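GP23.1 (Bacillus phage spp1, PDB 2XF7) is a putative chaperone of bacteriophage SPP1, a small all-helical protein. Local coordinates at the interface of chains A and B. Numbering follows the deposited sequence. Chains: chain A/B, GP23.1.

Contact 1: the interface of chains A and B. Residues chain A 7-8, 11, 44; chain B 6, 10, 32.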
loop_
_atom_site.group_PDB
_atom_site.type_symbol
_atom_site.label_atom_id
_atom_site.label_comp_id
_atom_site.label_asym_id
_atom_site.label_seq_id
_atom_site.Cartn_x
_atom_site.Cartn_y
_atom_site.Cartn_z
ATOM N N TYR A 7 11.669 5.237 5.121
ATOM C CA TYR A 7 11.499 5.629 6.523
ATOM C C TYR A 7 10.219 4.975 7.129
ATOM O O TYR A 7 10.272 4.344 8.203
ATOM C CB TYR A 7 11.441 7.147 6.674
ATOM C CG TYR A 7 11.272 7.540 8.127
ATOM C CD1 TYR A 7 12.337 7.455 9.015
ATOM C CD2 TYR A 7 10.031 7.899 8.634
ATOM C CE1 TYR A 7 12.198 7.789 10.352
ATOM C CE2 TYR A 7 9.864 8.230 9.978
ATOM C CZ TYR A 7 10.959 8.188 10.843
ATOM O OH TYR A 7 10.813 8.497 12.174
ATOM N N GLY A 8 9.065 5.146 6.453
ATOM C CA GLY A 8 7.827 4.619 7.034
ATOM C C GLY A 8 7.855 3.106 7.136
ATOM O O GLY A 8 7.339 2.550 8.095
ATOM N N LEU A 11 9.918 2.333 10.200
ATOM C CA LEU A 11 9.230 2.752 11.446
ATOM C C LEU A 11 8.105 1.732 11.738
ATOM O O LEU A 11 7.943 1.268 12.888
ATOM C CB LEU A 11 8.652 4.128 11.242
ATOM C CG LEU A 11 7.723 4.595 12.367
ATOM C CD1 LEU A 11 8.454 4.612 13.744
ATOM C CD2 LEU A 11 7.186 5.977 12.073
ATOM N N TYR A 44 10.590 5.514 19.360
ATOM C CA TYR A 44 9.231 4.967 19.503
ATOM C C TYR A 44 9.269 3.662 20.312
ATOM O O TYR A 44 10.287 2.985 20.294
ATOM C CB TYR A 44 8.663 4.622 18.112
ATOM C CG TYR A 44 8.215 5.806 17.292
ATOM C CD1 TYR A 44 6.853 6.152 17.200
ATOM C CD2 TYR A 44 9.126 6.548 16.547
ATOM C CE1 TYR A 44 6.420 7.194 16.380
ATOM C CE2 TYR A 44 8.697 7.613 15.743
ATOM C CZ TYR A 44 7.344 7.882 15.606
ATOM O OH TYR A 44 6.904 8.884 14.758
ATOM N N LEU B 6 3.137 10.475 7.007
ATOM C CA LEU B 6 2.545 9.480 7.903
ATOM C C LEU B 6 1.256 9.916 8.529
ATOM O O LEU B 6 0.789 9.273 9.454
ATOM C CB LEU B 6 3.575 9.093 8.993
ATOM C CG LEU B 6 4.824 8.392 8.417
ATOM C CD1 LEU B 6 5.885 8.208 9.485
ATOM C CD2 LEU B 6 4.450 7.047 7.753
ATOM N N PHE B 10 -0.914 7.305 10.982
ATOM C CA PHE B 10 -1.250 7.533 12.401
ATOM C C PHE B 10 -2.756 7.683 12.622
ATOM O O PHE B 10 -3.287 7.206 13.642
ATOM C CB PHE B 10 -0.471 8.692 13.006
ATOM C CG PHE B 10 0.978 8.300 13.232
ATOM C CD1 PHE B 10 1.319 7.334 14.193
ATOM C CD2 PHE B 10 2.000 8.885 12.488
ATOM C CE1 PHE B 10 2.679 6.968 14.395
ATOM C CE2 PHE B 10 3.357 8.534 12.719
ATOM C CZ PHE B 10 3.671 7.587 13.658
ATOM N N ASP B 32 7.410 13.435 12.959
ATOM C CA ASP B 32 6.665 12.594 11.999
ATOM C C ASP B 32 5.208 13.069 11.850
ATOM O O ASP B 32 4.469 12.628 10.936
ATOM C CB ASP B 32 6.748 11.137 12.373
ATOM C CG ASP B 32 8.158 10.605 12.182
ATOM O OD1 ASP B 32 8.893 11.121 11.266
ATOM O OD2 ASP B 32 8.523 9.664 12.884
#
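B:Leu6 reaches A:Leu11 and the ring of A:Tyr7 through one methyl, CD1, and hides 42 Å² of its surface against chain A. Its CD1 lies 3.7 Å from CD2 of A:Leu11, and the same methyl stands 4.0 Å from CE2 of A:Tyr7. The other branch, CD2, faces the backbone of A:Gly8, 4.2 Å from its CA, where the glycine offers no side chain. B:Asp32, with 25 Å² hidden, supplies the polar half of the patch. Its carboxylate oxygen OD2 accepts hydrogen bonds from two phenols: 2.7 Å from OH of A:Tyr7, through the syn lone pair, and 2.6 Å from OH of A:Tyr44, through the anti lone pair. OD2 lies in the plane of the A:Tyr7 ring, at its edge, although the carboxylate is turned 56° from that ring; against A:Tyr44 the two planes are only 15° apart. With CG of A:Tyr7 anti to the backbone N (chi1 -180°), the ring leans away from helix 7-16 and carries its hydroxyl to the aspartate. Two donors on one oxygen should restrict rotation of the carboxylate and may favour its ionised form. B:Phe10 adds an apolar flank, its CZ 3.9 Å from CE1 of A:Tyr44. In the deposited six-copy assembly the site joins two neighbouring copies through a leucine contact and an aspartate oxygen that accepts two hydrogen bonds, and probably helps hold them together if that assembly is biological.

Contact 2: the interface of chains A and B. Residues chain A 15, 43-45; chain B 23, 26-27, 30.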
loop_
_atom_site.group_PDB
_atom_site.type_symbol
_atom_site.label_atom_id
_atom_site.label_comp_id
_atom_site.label_asym_id
_atom_site.label_seq_id
_atom_site.Cartn_x
_atom_site.Cartn_y
_atom_site.Cartn_z
ATOM N N LEU A 15 7.589 -0.540 15.078
ATOM C CA LEU A 15 6.348 -0.516 15.854
ATOM C C LEU A 15 5.718 -1.906 15.915
ATOM O O LEU A 15 5.112 -2.224 16.941
ATOM C CB LEU A 15 5.361 0.512 15.314
ATOM C CG LEU A 15 5.819 1.974 15.511
ATOM C CD1 LEU A 15 4.953 2.923 14.725
ATOM C CD2 LEU A 15 5.682 2.368 17.007
ATOM N N SER A 43 13.247 5.951 19.092
ATOM C CA SER A 43 12.605 6.764 20.146
ATOM C C SER A 43 11.138 6.260 20.357
ATOM O O SER A 43 10.513 6.612 21.360
ATOM C CB SER A 43 12.596 8.246 19.762
ATOM O OG SER A 43 11.589 8.595 18.818
ATOM N N TYR A 44 10.590 5.514 19.360
ATOM C CA TYR A 44 9.231 4.967 19.503
ATOM C C TYR A 44 9.269 3.662 20.312
ATOM O O TYR A 44 10.287 2.985 20.294
ATOM C CB TYR A 44 8.663 4.622 18.112
ATOM C CG TYR A 44 8.215 5.806 17.292
ATOM C CD1 TYR A 44 6.853 6.152 17.200
ATOM C CD2 TYR A 44 9.126 6.548 16.547
ATOM C CE1 TYR A 44 6.420 7.194 16.380
ATOM C CE2 TYR A 44 8.697 7.613 15.743
ATOM C CZ TYR A 44 7.344 7.882 15.606
ATOM O OH TYR A 44 6.904 8.884 14.758
ATOM N N PRO A 45 8.113 3.246 20.895
ATOM C CA PRO A 45 8.075 1.967 21.664
ATOM C C PRO A 45 8.108 0.778 20.723
ATOM O O PRO A 45 7.198 0.599 19.869
ATOM C CB PRO A 45 6.737 2.037 22.435
ATOM C CG PRO A 45 5.873 2.973 21.611
ATOM C CD PRO A 45 6.826 3.984 20.997
ATOM N N LEU B 23 1.446 7.954 22.141
ATOM C CA LEU B 23 2.152 7.557 20.927
ATOM C C LEU B 23 2.137 8.769 19.930
ATOM O O LEU B 23 3.112 9.029 19.310
ATOM C CB LEU B 23 1.496 6.323 20.300
ATOM C CG LEU B 23 2.313 5.787 19.099
ATOM C CD1 LEU B 23 3.697 5.245 19.526
ATOM C CD2 LEU B 23 1.553 4.771 18.333
ATOM N N VAL B 26 4.859 11.051 20.849
ATOM C CA VAL B 26 6.179 10.558 20.398
ATOM C C VAL B 26 6.381 10.965 18.924
ATOM O O VAL B 26 7.467 11.433 18.511
ATOM C CB VAL B 26 6.285 9.013 20.576
ATOM C CG1 VAL B 26 7.553 8.468 19.892
ATOM C CG2 VAL B 26 6.239 8.574 22.050
ATOM N N ALA B 27 5.327 10.744 18.107
ATOM C CA ALA B 27 5.426 11.068 16.661
ATOM C C ALA B 27 5.637 12.601 16.457
ATOM O O ALA B 27 6.421 13.004 15.610
ATOM C CB ALA B 27 4.179 10.571 15.923
ATOM N N ALA B 30 9.204 13.455 17.336
ATOM C CA ALA B 30 10.095 12.948 16.272
ATOM C C ALA B 30 10.017 13.784 14.981
ATOM O O ALA B 30 10.866 13.612 14.092
ATOM C CB ALA B 30 9.747 11.482 15.964
HETATM O O HOH W 1 10.008 10.939 19.398
#
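A:Tyr44 projects onto helix 21-30 of chain B, and its side chain can be traced outward against B:Leu23, B:Val26, B:Ala27 and B:Ala30, which lie on one side of that helix. From CB, the chain turns so that CG is anti to the carbonyl carbon (chi1 -76°), directing the ring across the interface. CG meets CG1 of B:Val26, and the next atom, CD1, comes within 3.6 Å of the same methyl while also facing CD1 of B:Leu23. The methyl sits over one ring face, offset toward the rim and 3.8 Å from the centroid, which is CH-pi geometry. Along the other flank of the ring, CD2 is farther from CG1 of B:Val26, whereas CE2 approaches CB of B:Ala30 at 4.0 Å. CE1 still touches the valine methyl and begins to meet B:Ala27, whose CA is 3.9 Å from CZ. At the tip, the phenol oxygen OH packs against CA and CB of B:Ala27, whose small side chain probably helps the hydroxyl come near the helix. The valine presents CG1 by placing it anti to its backbone N (chi1 170°). Next to the tyrosine, the A:Pro45 ring lies obliquely against B:Leu23, with CD 3.7 Å from the leucine CD1. A:Ser43 extends the contact through solvent: a water stands 2.9 Å from its hydroxyl OG and 2.7 Å from the main-chain carbonyl O of B:Val26.

Contact 1 and contact 2 are adjoining parts of one A-B interface, the centres of their C-alpha atoms about 8 Å apart. A:Tyr44 belongs to both: its hydroxyl bonds in contact 1 and its ring packs in contact 2, so the two are probably coupled. Helix 7-16 of chain A also enters both, whereas chain B offers B:Leu6, B:Phe10 of helix 7-15 and B:Asp32 to contact 1, and helix 21-30 to contact 2. Different surfaces of identical chains therefore meet, and the interface is not an exact two-fold. Such pairing is compatible with head-to-tail repetition through the six copies, though it does not establish a ring.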